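PDB 1TUA: K Homology domain-containing protein from Aeropyrum pernix, which probably binds RNA through its two K Homology domains, although its cellular role has not been established. Local coordinates for residues 62-66 / 79-84; 89-93 / 151-155; 109-113 / 133-138; 127-131 / 146-150. All coordinates share one frame; numbering follows the deposited sequence.

Contact 1 of 4, residues 62-66 / 79-84; sequences KAAEV and AFRLLE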
loop_
_atom_site.group_PDB
_atom_site.type_symbol
_atom_site.label_atom_id
_atom_site.label_comp_id
_atom_site.label_asym_id
_atom_site.label_seq_id
_atom_site.Cartn_x
_atom_site.Cartn_y
_atom_site.Cartn_z
ATOM N N LYS A 62 3.698 -8.035 8.902
ATOM C CA LYS A 62 3.994 -6.658 8.499
ATOM C C LYS A 62 5.311 -6.571 7.731
ATOM O O LYS A 62 5.447 -5.766 6.815
ATOM C CB LYS A 62 4.015 -5.733 9.718
ATOM C CG LYS A 62 2.627 -5.460 10.282
ATOM C CD LYS A 62 2.663 -4.435 11.412
ATOM C CE LYS A 62 1.255 -3.986 11.794
ATOM N NZ LYS A 62 0.587 -3.217 10.700
ATOM N N ALA A 63 6.286 -7.396 8.104
ATOM C CA ALA A 63 7.564 -7.416 7.397
ATOM C C ALA A 63 7.279 -7.788 5.936
ATOM O O ALA A 63 7.826 -7.186 5.004
ATOM C CB ALA A 63 8.504 -8.449 8.030
ATOM N N ALA A 64 6.413 -8.784 5.746
ATOM C CA ALA A 64 6.050 -9.242 4.405
ATOM C C ALA A 64 5.249 -8.175 3.655
ATOM O O ALA A 64 5.363 -8.051 2.433
ATOM C CB ALA A 64 5.246 -10.531 4.496
ATOM N N GLU A 65 4.443 -7.402 4.378
ATOM C CA GLU A 65 3.651 -6.355 3.735
ATOM C C GLU A 65 4.558 -5.238 3.241
ATOM O O GLU A 65 4.320 -4.668 2.183
ATOM C CB GLU A 65 2.597 -5.800 4.693
ATOM C CG GLU A 65 1.475 -6.781 4.973
ATOM C CD GLU A 65 0.661 -7.106 3.731
ATOM O OE1 GLU A 65 -0.201 -6.292 3.343
ATOM O OE2 GLU A 65 0.889 -8.177 3.130
ATOM N N VAL A 66 5.605 -4.932 3.997
ATOM C CA VAL A 66 6.539 -3.893 3.572
ATOM C C VAL A 66 7.180 -4.319 2.250
ATOM O O VAL A 66 7.281 -3.526 1.311
ATOM C CB VAL A 66 7.638 -3.660 4.623
ATOM C CG1 VAL A 66 8.722 -2.753 4.056
ATOM C CG2 VAL A 66 7.028 -3.047 5.872
ATOM N N ALA A 79 6.909 2.685 2.376
ATOM C CA ALA A 79 6.469 1.326 2.701
ATOM C C ALA A 79 6.619 0.991 4.189
ATOM O O ALA A 79 5.817 0.236 4.735
ATOM C CB ALA A 79 7.246 0.310 1.859
ATOM N N PHE A 80 7.640 1.542 4.843
ATOM C CA PHE A 80 7.868 1.279 6.267
ATOM C C PHE A 80 6.681 1.672 7.141
ATOM O O PHE A 80 6.564 1.232 8.286
ATOM C CB PHE A 80 9.121 2.007 6.767
ATOM C CG PHE A 80 10.408 1.462 6.212
ATOM C CD1 PHE A 80 10.552 0.105 5.940
ATOM C CD2 PHE A 80 11.500 2.306 6.002
ATOM C CE1 PHE A 80 11.767 -0.413 5.468
ATOM C CE2 PHE A 80 12.719 1.798 5.532
ATOM C CZ PHE A 80 12.850 0.434 5.266
ATOM N N ARG A 81 5.798 2.504 6.597
ATOM C CA ARG A 81 4.612 2.927 7.333
ATOM C C ARG A 81 3.776 1.710 7.715
ATOM O O ARG A 81 3.051 1.731 8.708
ATOM C CB ARG A 81 3.778 3.886 6.476
ATOM C CG ARG A 81 2.432 4.273 7.088
ATOM C CD ARG A 81 1.758 5.362 6.271
ATOM N NE ARG A 81 0.409 5.643 6.751
ATOM C CZ ARG A 81 -0.319 6.687 6.362
ATOM N NH1 ARG A 81 0.178 7.550 5.486
ATOM N NH2 ARG A 81 -1.542 6.863 6.848
ATOM N N LEU A 82 3.888 0.649 6.925
ATOM C CA LEU A 82 3.140 -0.577 7.172
ATOM C C LEU A 82 3.573 -1.305 8.439
ATOM O O LEU A 82 2.909 -2.248 8.874
ATOM C CB LEU A 82 3.238 -1.503 5.951
ATOM C CG LEU A 82 2.392 -1.013 4.762
ATOM C CD1 LEU A 82 2.819 -1.704 3.479
ATOM C CD2 LEU A 82 0.922 -1.265 5.048
ATOM N N LEU A 83 4.682 -0.865 9.029
ATOM C CA LEU A 83 5.171 -1.464 10.265
ATOM C C LEU A 83 4.422 -0.849 11.438
ATOM O O LEU A 83 4.466 -1.359 12.554
ATOM C CB LEU A 83 6.675 -1.209 10.441
ATOM C CG LEU A 83 7.626 -1.942 9.491
ATOM C CD1 LEU A 83 9.057 -1.667 9.915
ATOM C CD2 LEU A 83 7.348 -3.446 9.523
ATOM N N GLU A 84 3.738 0.256 11.177
ATOM C CA GLU A 84 2.990 0.946 12.211
ATOM C C GLU A 84 1.670 0.280 12.548
ATOM O O GLU A 84 1.070 -0.433 11.739
ATOM C CB GLU A 84 2.736 2.394 11.801
ATOM C CG GLU A 84 3.976 3.248 11.820
ATOM C CD GLU A 84 3.770 4.559 11.104
ATOM O OE1 GLU A 84 2.670 5.146 11.237
ATOM O OE2 GLU A 84 4.711 5.005 10.413
#
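K62 reaches from helix 57-72 to the end of the 3-10 turn at 80-83, where its ammonium holds two main-chain carbonyls at once. NZ donates to E84 O at 3.0 Å and to L82 O at 3.1 Å, and in both bonds the nitrogen stands tilted by about 33° from the carbonyl plane. The chain runs out extended and then bends at its last torsion (chi4 -66°), which turns NZ in over the pair of oxygens while CG and CD lie alongside L82 O. A positive charge here probably also offsets the partial negative charge of the carbonyls ending the turn. A leucine in its place would probably leave the L82 and E84 carbonyls without their shared donor and let the end of the turn shift.

One helical turn further on, V66 supplies the apolar half. Its CG2 meets L83 CD2 at 3.7 Å, the two side chains crossing at about a right angle, while CG1, set anti to the backbone N (chi1 170°), touches both A79 CB and F80 CD1. L82 folds the other way, bringing CD1 to 3.6 Å from E65 O. Behind these atoms the turn is braced by its own backbone bonds, such as L82 N to A79 O, and I29 of helix 24-33 backs both V66 and F80. The arrangement packs the last helix of the first K Homology unit against the linker that leads into strand 87-93 of the second, in a tandem KH protein.

Contact 2 of 4, residues 89-93 / 151-155; sequences LVVVD and KQAIE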
loop_
_atom_site.group_PDB
_atom_site.type_symbol
_atom_site.label_atom_id
_atom_site.label_comp_id
_atom_site.label_asym_id
_atom_site.label_seq_id
_atom_site.Cartn_x
_atom_site.Cartn_y
_atom_site.Cartn_z
ATOM N N LEU A 89 -2.224 -2.365 3.876
ATOM C CA LEU A 89 -1.960 -2.164 2.464
ATOM C C LEU A 89 -3.158 -2.652 1.661
ATOM O O LEU A 89 -3.580 -3.800 1.801
ATOM C CB LEU A 89 -0.715 -2.948 2.053
ATOM C CG LEU A 89 -0.376 -3.004 0.560
ATOM C CD1 LEU A 89 -0.020 -1.612 0.048
ATOM C CD2 LEU A 89 0.793 -3.965 0.360
ATOM N N VAL A 90 -3.709 -1.769 0.836
ATOM C CA VAL A 90 -4.842 -2.111 -0.015
ATOM C C VAL A 90 -4.407 -1.849 -1.440
ATOM O O VAL A 90 -3.724 -0.862 -1.709
ATOM C CB VAL A 90 -6.065 -1.254 0.304
ATOM C CG1 VAL A 90 -7.152 -1.489 -0.741
ATOM C CG2 VAL A 90 -6.575 -1.603 1.692
ATOM N N VAL A 91 -4.795 -2.731 -2.354
ATOM C CA VAL A 91 -4.402 -2.570 -3.748
ATOM C C VAL A 91 -5.582 -2.592 -4.697
ATOM O O VAL A 91 -6.499 -3.397 -4.545
ATOM C CB VAL A 91 -3.422 -3.686 -4.182
ATOM C CG1 VAL A 91 -3.049 -3.514 -5.650
ATOM C CG2 VAL A 91 -2.176 -3.657 -3.311
ATOM N N VAL A 92 -5.553 -1.688 -5.672
ATOM C CA VAL A 92 -6.584 -1.622 -6.696
ATOM C C VAL A 92 -5.918 -2.069 -7.994
ATOM O O VAL A 92 -5.000 -1.413 -8.487
ATOM C CB VAL A 92 -7.124 -0.189 -6.872
ATOM C CG1 VAL A 92 -8.067 -0.127 -8.059
ATOM C CG2 VAL A 92 -7.855 0.241 -5.611
ATOM N N ASP A 93 -6.348 -3.208 -8.526
ATOM C CA ASP A 93 -5.774 -3.703 -9.771
ATOM C C ASP A 93 -6.613 -3.107 -10.896
ATOM O O ASP A 93 -7.757 -3.515 -11.111
ATOM C CB ASP A 93 -5.828 -5.231 -9.833
ATOM C CG ASP A 93 -5.017 -5.791 -10.990
ATOM O OD1 ASP A 93 -5.201 -5.314 -12.130
ATOM O OD2 ASP A 93 -4.194 -6.703 -10.762
ATOM N N LYS A 151 -9.536 3.736 -1.656
ATOM C CA LYS A 151 -9.724 2.683 -2.646
ATOM C C LYS A 151 -10.973 2.971 -3.472
ATOM O O LYS A 151 -10.961 2.883 -4.703
ATOM C CB LYS A 151 -9.872 1.334 -1.939
ATOM C CG LYS A 151 -10.152 0.149 -2.853
ATOM C CD LYS A 151 -10.436 -1.100 -2.024
ATOM C CE LYS A 151 -10.690 -2.323 -2.897
ATOM N NZ LYS A 151 -9.440 -2.864 -3.506
ATOM N N GLN A 152 -12.052 3.316 -2.779
ATOM C CA GLN A 152 -13.310 3.617 -3.436
ATOM C C GLN A 152 -13.154 4.818 -4.376
ATOM O O GLN A 152 -13.600 4.772 -5.526
ATOM C CB GLN A 152 -14.383 3.880 -2.373
ATOM C CG GLN A 152 -15.744 4.241 -2.921
ATOM C CD GLN A 152 -16.777 4.408 -1.823
ATOM O OE1 GLN A 152 -16.493 4.969 -0.762
ATOM N NE2 GLN A 152 -17.987 3.933 -2.078
ATOM N N ALA A 153 -12.513 5.886 -3.896
ATOM C CA ALA A 153 -12.304 7.076 -4.719
ATOM C C ALA A 153 -11.505 6.726 -5.979
ATOM O O ALA A 153 -11.829 7.184 -7.081
ATOM C CB ALA A 153 -11.582 8.148 -3.916
ATOM N N ILE A 154 -10.460 5.915 -5.813
ATOM C CA ILE A 154 -9.638 5.492 -6.943
ATOM C C ILE A 154 -10.481 4.684 -7.930
ATOM O O ILE A 154 -10.400 4.891 -9.139
ATOM C CB ILE A 154 -8.448 4.620 -6.487
ATOM C CG1 ILE A 154 -7.498 5.443 -5.610
ATOM C CG2 ILE A 154 -7.720 4.061 -7.708
ATOM C CD1 ILE A 154 -6.838 6.590 -6.336
ATOM N N GLU A 155 -11.289 3.761 -7.417
ATOM C CA GLU A 155 -12.136 2.962 -8.291
ATOM C C GLU A 155 -13.118 3.859 -9.057
ATOM O O GLU A 155 -13.333 3.669 -10.260
ATOM C CB GLU A 155 -12.893 1.913 -7.475
ATOM C CG GLU A 155 -11.982 0.865 -6.857
ATOM C CD GLU A 155 -12.717 -0.088 -5.926
ATOM O OE1 GLU A 155 -13.530 0.387 -5.098
ATOM O OE2 GLU A 155 -12.474 -1.309 -6.012
#
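The helical bond from E155 N to K151 O, 2.9 Å long, joins two residues whose side chains both touch V92 of the facing strand. This is the face of the second KH domain where helix 144-158 lies along the edge strand 87-93 of the antiparallel sheet; the two short axes run nearly parallel, 12° apart, at a closest approach of 9.2 Å. K151 leaves the helix fully extended, CG anti to the backbone N (chi1 177°), and bends only at chi4, which swings NZ back toward the strand. On the way it lies across both valines of that strand face: CD sits 3.5 Å from V90 CG1, with the side chains crossing at about a right angle, and CG sits 3.6 Å from V92 CG2. K151 NZ comes within 3.2 Å of V91 O, but the angle is too poor for a hydrogen bond, so the lysine earns its place mainly through its carbon chain. A serine at this position would probably open a gap beside both valines, removing the methylenes that lie against them. Along its edge the strand pairs with strand 137-141, through backbone bonds of V90 with I140 and V92 with V138. The remaining methyl of V92, CG1, faces the helix one turn on, 4.2 Å from I154 CG2 and equally far from E155 CG.

Contact 3 of 4, residues 109-113 / 133-138; sequences KGRII and VGEYEV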
loop_
_atom_site.group_PDB
_atom_site.type_symbol
_atom_site.label_atom_id
_atom_site.label_comp_id
_atom_site.label_asym_id
_atom_site.label_seq_id
_atom_site.Cartn_x
_atom_site.Cartn_y
_atom_site.Cartn_z
ATOM N N LYS A 109 -5.330 6.101 -15.832
ATOM C CA LYS A 109 -4.234 6.481 -14.951
ATOM C C LYS A 109 -4.111 7.999 -14.984
ATOM O O LYS A 109 -3.760 8.627 -13.985
ATOM C CB LYS A 109 -2.927 5.816 -15.385
ATOM C CG LYS A 109 -2.889 4.323 -15.084
ATOM C CD LYS A 109 -1.663 3.646 -15.672
ATOM C CE LYS A 109 -0.402 3.987 -14.902
ATOM N NZ LYS A 109 0.814 3.422 -15.559
ATOM N N GLY A 110 -4.428 8.583 -16.136
ATOM C CA GLY A 110 -4.377 10.029 -16.273
ATOM C C GLY A 110 -5.403 10.694 -15.369
ATOM O O GLY A 110 -5.131 11.742 -14.788
ATOM N N ARG A 111 -6.585 10.088 -15.255
ATOM C CA ARG A 111 -7.655 10.606 -14.395
ATOM C C ARG A 111 -7.289 10.433 -12.916
ATOM O O ARG A 111 -7.527 11.319 -12.101
ATOM C CB ARG A 111 -8.970 9.866 -14.659
ATOM C CG ARG A 111 -9.566 10.091 -16.034
ATOM C CD ARG A 111 -10.113 11.498 -16.177
ATOM N NE ARG A 111 -11.292 11.718 -15.343
ATOM C CZ ARG A 111 -11.926 12.881 -15.250
ATOM N NH1 ARG A 111 -11.487 13.926 -15.941
ATOM N NH2 ARG A 111 -12.996 13.002 -14.474
ATOM N N ILE A 112 -6.720 9.280 -12.577
ATOM C CA ILE A 112 -6.334 8.988 -11.199
ATOM C C ILE A 112 -5.200 9.887 -10.724
ATOM O O ILE A 112 -5.214 10.364 -9.590
ATOM C CB ILE A 112 -5.925 7.506 -11.054
ATOM C CG1 ILE A 112 -7.160 6.624 -11.255
ATOM C CG2 ILE A 112 -5.290 7.259 -9.687
ATOM C CD1 ILE A 112 -6.865 5.139 -11.349
ATOM N N ILE A 113 -4.222 10.121 -11.594
ATOM C CA ILE A 113 -3.091 10.975 -11.253
ATOM C C ILE A 113 -3.500 12.441 -11.322
ATOM O O ILE A 113 -3.222 13.209 -10.403
ATOM C CB ILE A 113 -1.901 10.742 -12.211
ATOM C CG1 ILE A 113 -1.396 9.307 -12.068
ATOM C CG2 ILE A 113 -0.779 11.733 -11.910
ATOM C CD1 ILE A 113 -0.299 8.951 -13.049
ATOM N N VAL A 133 0.738 4.978 -7.813
ATOM C CA VAL A 133 0.135 4.541 -9.062
ATOM C C VAL A 133 1.233 3.855 -9.866
ATOM O O VAL A 133 2.081 4.515 -10.471
ATOM C CB VAL A 133 -0.436 5.733 -9.869
ATOM C CG1 VAL A 133 -1.069 5.233 -11.157
ATOM C CG2 VAL A 133 -1.464 6.471 -9.037
ATOM N N GLY A 134 1.226 2.525 -9.849
ATOM C CA GLY A 134 2.236 1.777 -10.579
ATOM C C GLY A 134 1.833 1.505 -12.015
ATOM O O GLY A 134 1.028 2.239 -12.589
ATOM N N GLU A 135 2.390 0.444 -12.591
ATOM C CA GLU A 135 2.094 0.066 -13.971
ATOM C C GLU A 135 0.591 -0.111 -14.193
ATOM O O GLU A 135 0.012 0.495 -15.102
ATOM C CB GLU A 135 2.831 -1.233 -14.330
ATOM C CG GLU A 135 2.639 -1.679 -15.777
ATOM C CD GLU A 135 3.535 -2.856 -16.164
ATOM O OE1 GLU A 135 3.414 -3.940 -15.550
ATOM O OE2 GLU A 135 4.365 -2.692 -17.088
ATOM N N TYR A 136 -0.038 -0.940 -13.367
ATOM C CA TYR A 136 -1.473 -1.173 -13.483
ATOM C C TYR A 136 -2.107 -1.405 -12.121
ATOM O O TYR A 136 -3.298 -1.697 -12.025
ATOM C CB TYR A 136 -1.747 -2.367 -14.404
ATOM C CG TYR A 136 -1.141 -3.659 -13.922
ATOM C CD1 TYR A 136 -1.813 -4.468 -13.008
ATOM C CD2 TYR A 136 0.133 -4.050 -14.338
ATOM C CE1 TYR A 136 -1.230 -5.635 -12.515
ATOM C CE2 TYR A 136 0.727 -5.214 -13.849
ATOM C CZ TYR A 136 0.040 -6.001 -12.937
ATOM O OH TYR A 136 0.632 -7.136 -12.427
ATOM N N GLU A 137 -1.307 -1.271 -11.067
ATOM C CA GLU A 137 -1.808 -1.451 -9.704
ATOM C C GLU A 137 -1.660 -0.165 -8.902
ATOM O O GLU A 137 -0.598 0.456 -8.923
ATOM C CB GLU A 137 -1.035 -2.569 -8.999
ATOM C CG GLU A 137 -1.342 -3.955 -9.535
ATOM C CD GLU A 137 -0.212 -4.938 -9.297
ATOM O OE1 GLU A 137 0.929 -4.663 -9.744
ATOM O OE2 GLU A 137 -0.465 -5.991 -8.672
ATOM N N VAL A 138 -2.725 0.249 -8.220
ATOM C CA VAL A 138 -2.656 1.439 -7.372
ATOM C C VAL A 138 -2.641 0.935 -5.933
ATOM O O VAL A 138 -3.627 0.373 -5.452
ATOM C CB VAL A 138 -3.851 2.363 -7.561
ATOM C CG1 VAL A 138 -3.703 3.578 -6.657
ATOM C CG2 VAL A 138 -3.940 2.790 -9.016
#
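V133 is the apolar anchor between helix 102-113 and the end of strand 130-133, and K109 is the polar tether beside it. In a type I KH domain this helix leads into the GXXG loop, while the turn at 134-136 corresponds to the variable loop between the second and third strands; these two features commonly flank the nucleic-acid groove, so the contact probably helps set their spacing, though no RNA is bound here.

The closer-packed side is all branched aliphatics. V133 CG2 meets I112 CG2 at 4.0 Å and I113 CG1 at 4.2 Å, each isoleucine crossing the valine at a slant. I112 faces inward: its CD1 extends toward V138 CG2, a longer approach of 4.4 Å, and I154 and L157 of helix 144-158 back it from within. Its CG1 branch points away from its own carbonyl carbon (chi1 -68°), which sends CD1 toward the sheet and leaves CG2 for V133.

Toward solvent the contact thins to one long side chain. K109 CE brushes V133 CG1, then the chain, bent at chi3 (74°), carries NZ to the loop. The loop keeps its own shape through G134 N to E137 O at 2.9 Å, which closes the turn behind the exposed E135. Neither bond of the ammonium is strongly directed: that to G134 O is weak, and in the other, 3.1 Å long, NZ stands above the carbonyl plane of E135, with a C=O...N angle of 117°.

Contact 4 of 4, residues 127-131 / 146-150; sequences TDTYI and RAMAA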
loop_
_atom_site.group_PDB
_atom_site.type_symbol
_atom_site.label_atom_id
_atom_site.label_comp_id
_atom_site.label_asym_id
_atom_site.label_seq_id
_atom_site.Cartn_x
_atom_site.Cartn_y
_atom_site.Cartn_z
ATOM N N THR A 127 -7.768 11.577 2.737
ATOM C CA THR A 127 -7.820 10.325 3.486
ATOM C C THR A 127 -6.607 10.059 4.365
ATOM O O THR A 127 -6.597 9.095 5.129
ATOM C CB THR A 127 -7.969 9.125 2.531
ATOM O OG1 THR A 127 -6.834 9.073 1.659
ATOM C CG2 THR A 127 -9.225 9.261 1.692
ATOM N N ASP A 128 -5.592 10.909 4.257
ATOM C CA ASP A 128 -4.361 10.742 5.024
ATOM C C ASP A 128 -3.767 9.362 4.754
ATOM O O ASP A 128 -3.491 8.597 5.677
ATOM C CB ASP A 128 -4.624 10.922 6.521
ATOM C CG ASP A 128 -3.346 10.916 7.339
ATOM O OD1 ASP A 128 -2.333 11.471 6.861
ATOM O OD2 ASP A 128 -3.357 10.367 8.463
ATOM N N THR A 129 -3.590 9.053 3.472
ATOM C CA THR A 129 -3.007 7.784 3.039
ATOM C C THR A 129 -1.870 8.053 2.045
ATOM O O THR A 129 -1.727 9.168 1.537
ATOM C CB THR A 129 -4.033 6.910 2.294
ATOM O OG1 THR A 129 -4.477 7.612 1.124
ATOM C CG2 THR A 129 -5.228 6.591 3.178
ATOM N N TYR A 130 -1.051 7.033 1.793
ATOM C CA TYR A 130 0.012 7.136 0.800
ATOM C C TYR A 130 -0.555 6.349 -0.375
ATOM O O TYR A 130 -1.079 5.256 -0.187
ATOM C CB TYR A 130 1.309 6.451 1.248
ATOM C CG TYR A 130 2.093 7.151 2.338
ATOM C CD1 TYR A 130 1.896 8.504 2.623
ATOM C CD2 TYR A 130 3.060 6.460 3.063
ATOM C CE1 TYR A 130 2.648 9.148 3.605
ATOM C CE2 TYR A 130 3.814 7.093 4.041
ATOM C CZ TYR A 130 3.605 8.433 4.307
ATOM O OH TYR A 130 4.367 9.059 5.271
ATOM N N ILE A 131 -0.466 6.905 -1.574
ATOM C CA ILE A 131 -0.985 6.229 -2.757
ATOM C C ILE A 131 0.076 6.177 -3.853
ATOM O O ILE A 131 0.680 7.196 -4.194
ATOM C CB ILE A 131 -2.253 6.958 -3.307
ATOM C CG1 ILE A 131 -3.378 6.900 -2.268
ATOM C CG2 ILE A 131 -2.709 6.320 -4.618
ATOM C CD1 ILE A 131 -4.632 7.689 -2.640
ATOM N N ARG A 146 -9.719 4.613 6.256
ATOM C CA ARG A 146 -9.157 5.600 5.343
ATOM C C ARG A 146 -8.641 4.944 4.059
ATOM O O ARG A 146 -8.845 5.471 2.964
ATOM C CB ARG A 146 -8.041 6.384 6.038
ATOM C CG ARG A 146 -8.572 7.311 7.123
ATOM C CD ARG A 146 -7.456 8.010 7.878
ATOM N NE ARG A 146 -7.995 9.059 8.743
ATOM C CZ ARG A 146 -8.778 8.837 9.792
ATOM N NH1 ARG A 146 -9.116 7.598 10.124
ATOM N NH2 ARG A 146 -9.242 9.860 10.499
ATOM N N ALA A 147 -7.986 3.794 4.186
ATOM C CA ALA A 147 -7.489 3.087 3.006
ATOM C C ALA A 147 -8.671 2.631 2.136
ATOM O O ALA A 147 -8.610 2.690 0.905
ATOM C CB ALA A 147 -6.639 1.884 3.426
ATOM N N MET A 148 -9.748 2.176 2.773
ATOM C CA MET A 148 -10.913 1.732 2.020
ATOM C C MET A 148 -11.611 2.925 1.358
ATOM O O MET A 148 -12.165 2.795 0.260
ATOM C CB MET A 148 -11.886 0.961 2.924
ATOM C CG MET A 148 -11.368 -0.426 3.365
ATOM S SD MET A 148 -10.766 -1.480 1.987
ATOM C CE MET A 148 -12.289 -1.801 1.142
ATOM N N ALA A 149 -11.571 4.089 2.009
ATOM C CA ALA A 149 -12.180 5.293 1.437
ATOM C C ALA A 149 -11.408 5.687 0.176
ATOM O O ALA A 149 -11.997 5.992 -0.863
ATOM C CB ALA A 149 -12.149 6.431 2.450
ATOM N N ALA A 150 -10.080 5.671 0.274
ATOM C CA ALA A 150 -9.217 6.010 -0.854
ATOM C C ALA A 150 -9.414 5.014 -2.004
ATOM O O ALA A 150 -9.447 5.391 -3.176
ATOM C CB ALA A 150 -7.756 6.007 -0.403
#
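Helix 118-127 ends at T127, where T127 CA lies 5.2 Å from R146 CA, and D128 then takes a positive phi of 56° to turn the chain into strand 130-133 past helix 144-158. T127 O settles tightly on the aliphatic part of R146, 3.1 Å from its CD and 3.2 Å from its CB. The arginine, extended from CG to NE, carries its guanidinium beyond this carbonyl to salt bridges with E181 and D143; T127 O lies at the edge of that group, near its plane. Here the second and third helices of the KH fold come together where the outer strand 130-133 begins. The buried threonine hydroxyls are linked in series: T129 OG1 donates to T127 OG1 at 2.8 Å, and T127 OG1 is itself bonded to I123 O one turn back. Both hydroxyls sit between backbone N and carbonyl carbon (chi1 61° in each), an arrangement that turns the two oxygens toward each other and presents them to A150 CB. That methyl lies 3.8 Å from T127 OG1 and 4.2 Å from I131 CD1. T129 CG2 rests over the helix backbone, 3.8 Å from R146 O, while T127 CG2 packs on A149 CB.

Contacts 2, 3 and 4 belong to one KH unit and meet the same sheet, whereas contact 1 ties the preceding unit to the linker. Contacts 2 and 4 share helix 144-158 and touch where V90 CG2 meets A147 CB; contact 3 reaches the same interior through I154 and I112. Contact 4 is the most buried, small methyls and threonine hydroxyls with R146 at its margin; the other three are partly buried, each with a lysine. In contacts 1 and 3 that lysine bonds to main-chain carbonyls of a turn or loop, one bond in contact 3 being weak, but in contact 2 it is apolar filler. R81 bridges contacts 1 and 4, its NH2 probably bonded to D128 O.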